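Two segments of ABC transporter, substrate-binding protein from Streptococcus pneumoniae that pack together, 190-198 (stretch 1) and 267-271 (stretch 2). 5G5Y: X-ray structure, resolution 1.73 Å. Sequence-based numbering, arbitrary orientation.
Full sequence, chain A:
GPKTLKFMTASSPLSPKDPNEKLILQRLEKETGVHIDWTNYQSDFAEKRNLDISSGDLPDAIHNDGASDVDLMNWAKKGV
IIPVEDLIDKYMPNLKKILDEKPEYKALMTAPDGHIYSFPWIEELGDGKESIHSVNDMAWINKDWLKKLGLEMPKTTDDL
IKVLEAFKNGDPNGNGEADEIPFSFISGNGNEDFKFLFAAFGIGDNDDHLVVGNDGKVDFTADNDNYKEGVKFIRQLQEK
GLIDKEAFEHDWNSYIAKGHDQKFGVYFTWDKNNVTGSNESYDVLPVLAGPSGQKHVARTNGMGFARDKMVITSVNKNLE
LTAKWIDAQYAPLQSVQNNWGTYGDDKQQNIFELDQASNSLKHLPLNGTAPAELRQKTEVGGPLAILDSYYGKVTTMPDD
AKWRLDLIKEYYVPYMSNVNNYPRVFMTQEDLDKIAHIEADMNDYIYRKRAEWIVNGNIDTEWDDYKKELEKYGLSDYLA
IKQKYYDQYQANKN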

# COMPACT_ATOMS: atom_id res chain seq x y z
N GLY A 190 1.82 -9.76 2.85
CA GLY A 190 2.82 -8.81 2.38
C GLY A 190 3.50 -9.17 1.08
O GLY A 190 3.12 -10.12 0.35
N ASN A 191 4.56 -8.43 0.80
CA ASN A 191 5.12 -8.38 -0.55
C ASN A 191 5.92 -9.60 -1.00
O ASN A 191 6.22 -9.72 -2.19
CB ASN A 191 5.98 -7.12 -0.68
CG ASN A 191 5.21 -5.84 -0.39
OD1 ASN A 191 3.97 -5.81 -0.46
ND2 ASN A 191 5.93 -4.78 -0.05
N GLU A 192 6.26 -10.47 -0.07
CA GLU A 192 7.12 -11.62 -0.30
C GLU A 192 6.36 -12.95 -0.25
O GLU A 192 6.96 -14.00 -0.35
CB GLU A 192 8.30 -11.59 0.69
CG GLU A 192 9.32 -10.48 0.43
CD GLU A 192 8.84 -9.09 0.73
OE1 GLU A 192 8.29 -8.87 1.81
OE2 GLU A 192 8.99 -8.20 -0.11
N ASP A 193 5.04 -12.91 -0.17
CA ASP A 193 4.24 -14.12 -0.16
C ASP A 193 3.98 -14.64 -1.58
O ASP A 193 4.00 -13.86 -2.53
CB ASP A 193 2.89 -13.84 0.52
CG ASP A 193 2.11 -15.11 0.77
OD1 ASP A 193 2.72 -16.04 1.35
OD2 ASP A 193 0.94 -15.26 0.33
N PHE A 194 3.64 -15.93 -1.71
CA PHE A 194 3.40 -16.58 -2.99
C PHE A 194 1.98 -16.42 -3.55
O PHE A 194 1.72 -16.92 -4.64
CB PHE A 194 3.75 -18.11 -2.94
CG PHE A 194 2.99 -18.89 -1.90
CD1 PHE A 194 1.66 -19.24 -2.10
CD2 PHE A 194 3.58 -19.23 -0.70
CE1 PHE A 194 0.96 -19.93 -1.11
CE2 PHE A 194 2.87 -19.92 0.28
CZ PHE A 194 1.57 -20.29 0.06
N LYS A 195 1.06 -15.80 -2.80
CA LYS A 195 -0.38 -15.88 -3.12
C LYS A 195 -0.73 -15.31 -4.52
O LYS A 195 -1.75 -15.70 -5.12
CB LYS A 195 -1.27 -15.29 -2.01
CG LYS A 195 -1.17 -13.77 -1.86
CD LYS A 195 -2.22 -13.18 -0.91
CE LYS A 195 -2.21 -13.80 0.49
NZ LYS A 195 -0.98 -13.40 1.24
N PHE A 196 0.12 -14.43 -5.06
CA PHE A 196 0.01 -14.00 -6.47
C PHE A 196 -0.28 -15.15 -7.48
O PHE A 196 -1.06 -14.99 -8.45
CB PHE A 196 1.30 -13.24 -6.88
CG PHE A 196 1.31 -12.83 -8.31
CD1 PHE A 196 0.58 -11.71 -8.73
CD2 PHE A 196 1.98 -13.59 -9.24
CE1 PHE A 196 0.54 -11.35 -10.06
CE2 PHE A 196 1.94 -13.23 -10.58
CZ PHE A 196 1.22 -12.11 -10.99
N LEU A 197 0.30 -16.32 -7.24
CA LEU A 197 0.17 -17.44 -8.19
C LEU A 197 -1.21 -18.09 -8.15
O LEU A 197 -1.57 -18.82 -9.07
CB LEU A 197 1.23 -18.52 -7.95
CG LEU A 197 2.68 -18.15 -8.30
CD1 LEU A 197 3.59 -19.36 -8.12
CD2 LEU A 197 2.82 -17.60 -9.72
N PHE A 198 -1.98 -17.87 -7.08
CA PHE A 198 -3.29 -18.55 -6.95
C PHE A 198 -4.26 -18.24 -8.09
O PHE A 198 -5.10 -19.09 -8.41
CB PHE A 198 -3.94 -18.26 -5.59
CG PHE A 198 -3.43 -19.17 -4.48
CD1 PHE A 198 -2.10 -19.64 -4.47
CD2 PHE A 198 -4.28 -19.58 -3.47
CE1 PHE A 198 -1.65 -20.49 -3.45
CE2 PHE A 198 -3.85 -20.42 -2.45
CZ PHE A 198 -2.53 -20.88 -2.44
N TYR A 267 11.26 -16.09 -6.87
CA TYR A 267 10.94 -15.55 -5.56
C TYR A 267 9.97 -14.37 -5.71
O TYR A 267 9.69 -13.94 -6.82
CB TYR A 267 12.20 -15.14 -4.75
CG TYR A 267 12.83 -13.84 -5.21
CD1 TYR A 267 13.60 -13.77 -6.38
CD2 TYR A 267 12.59 -12.67 -4.53
CE1 TYR A 267 14.17 -12.56 -6.80
CE2 TYR A 267 13.12 -11.45 -4.94
CZ TYR A 267 13.90 -11.39 -6.07
OH TYR A 267 14.40 -10.15 -6.42
N PHE A 268 9.44 -13.92 -4.58
CA PHE A 268 8.43 -12.84 -4.55
C PHE A 268 8.93 -11.63 -3.77
O PHE A 268 9.49 -11.77 -2.69
CB PHE A 268 7.11 -13.34 -3.93
CG PHE A 268 6.53 -14.51 -4.63
CD1 PHE A 268 7.05 -15.78 -4.42
CD2 PHE A 268 5.48 -14.36 -5.54
CE1 PHE A 268 6.55 -16.88 -5.10
CE2 PHE A 268 4.97 -15.46 -6.22
CZ PHE A 268 5.50 -16.72 -5.99
N THR A 269 8.66 -10.44 -4.27
CA THR A 269 8.91 -9.19 -3.56
C THR A 269 8.29 -8.03 -4.30
O THR A 269 7.80 -8.19 -5.41
CB THR A 269 10.44 -8.93 -3.32
OG1 THR A 269 10.58 -7.94 -2.31
CG2 THR A 269 11.14 -8.56 -4.57
N TRP A 270 8.26 -6.88 -3.67
CA TRP A 270 7.75 -5.67 -4.32
C TRP A 270 8.60 -5.24 -5.49
O TRP A 270 8.10 -4.99 -6.60
CB TRP A 270 7.62 -4.57 -3.31
CG TRP A 270 7.10 -3.25 -3.82
CD1 TRP A 270 7.86 -2.22 -4.28
CD2 TRP A 270 5.74 -2.80 -3.85
NE1 TRP A 270 7.05 -1.15 -4.61
CE2 TRP A 270 5.75 -1.48 -4.36
CE3 TRP A 270 4.52 -3.38 -3.51
CZ2 TRP A 270 4.60 -0.73 -4.52
CZ3 TRP A 270 3.36 -2.64 -3.67
CH2 TRP A 270 3.40 -1.32 -4.18
N ASP A 271 9.90 -5.16 -5.25
CA ASP A 271 10.85 -4.68 -6.24
C ASP A 271 12.10 -5.49 -6.06
O ASP A 271 12.65 -5.49 -4.97
CB ASP A 271 11.08 -3.18 -5.98
CG ASP A 271 12.10 -2.53 -6.92
OD1 ASP A 271 12.96 -3.20 -7.55
OD2 ASP A 271 12.03 -1.26 -7.01

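The backbone of one stretch lies against an aromatic face of the other: Phe-194 CA sits 3.6 Å from the centroid of the Phe-268 ring (CG to CZ), only 9° off the ring normal, so its C-H points into the pi cloud. Phe-268 is the centre of the contact, with more of its own surface covered by the other stretch (141 Å²) than any other residue here. Its CB points toward stretch 1, and its m rotamer lays the ring against the chain just after the type I turn from Gly-190 to Asp-193. Asp-193 C shares the covered face with Phe-194 CA, while Leu-197 CD1 meets the ring at its edge, 3.9 Å from Phe-268 CZ. Phe-194 CB, 3.7 Å from Phe-268 CE1, adds apolar packing, although the end of its own side chain leads away.

Farther along, the backbones draw close, with Glu-192 CA and Thr-269 CA 4.4 Å apart. No backbone N-H...O hydrogen bond joins them: Asn-191 O approaches Thr-269 N to 3.3 Å, but at a poor angle. Two CA-H...O contacts run between the chains instead, Thr-269 CA to Asn-191 O at 3.1 Å and Glu-192 CA to Phe-268 O at 3.4 Å.

The one hydrogen bond across the stretches is between side chains. Thr-269 OG1 donates to Glu-192 OE2 over 2.7 Å, a short bond to a carboxylate that the m, p bend of the glutamate brings within reach. Beside it, Asn-191 ND2 rests 3.7 Å from Trp-270 CB.

Within stretch 1, Lys-195 NZ forms a salt bridge with Asp-193 OD2 at 2.8 Å, and Lys-195 N donates to the same oxygen, Asp-193 OD2, at 3.2 Å. Both side chains start away from stretch 2; the neighbours of the Phe-268 ring are backbone atoms and apolar side chains. The backbone hydrogen bond from Leu-197 N to Phe-194 O, 3.0 Å, spans three residues, as in a 3-10 turn.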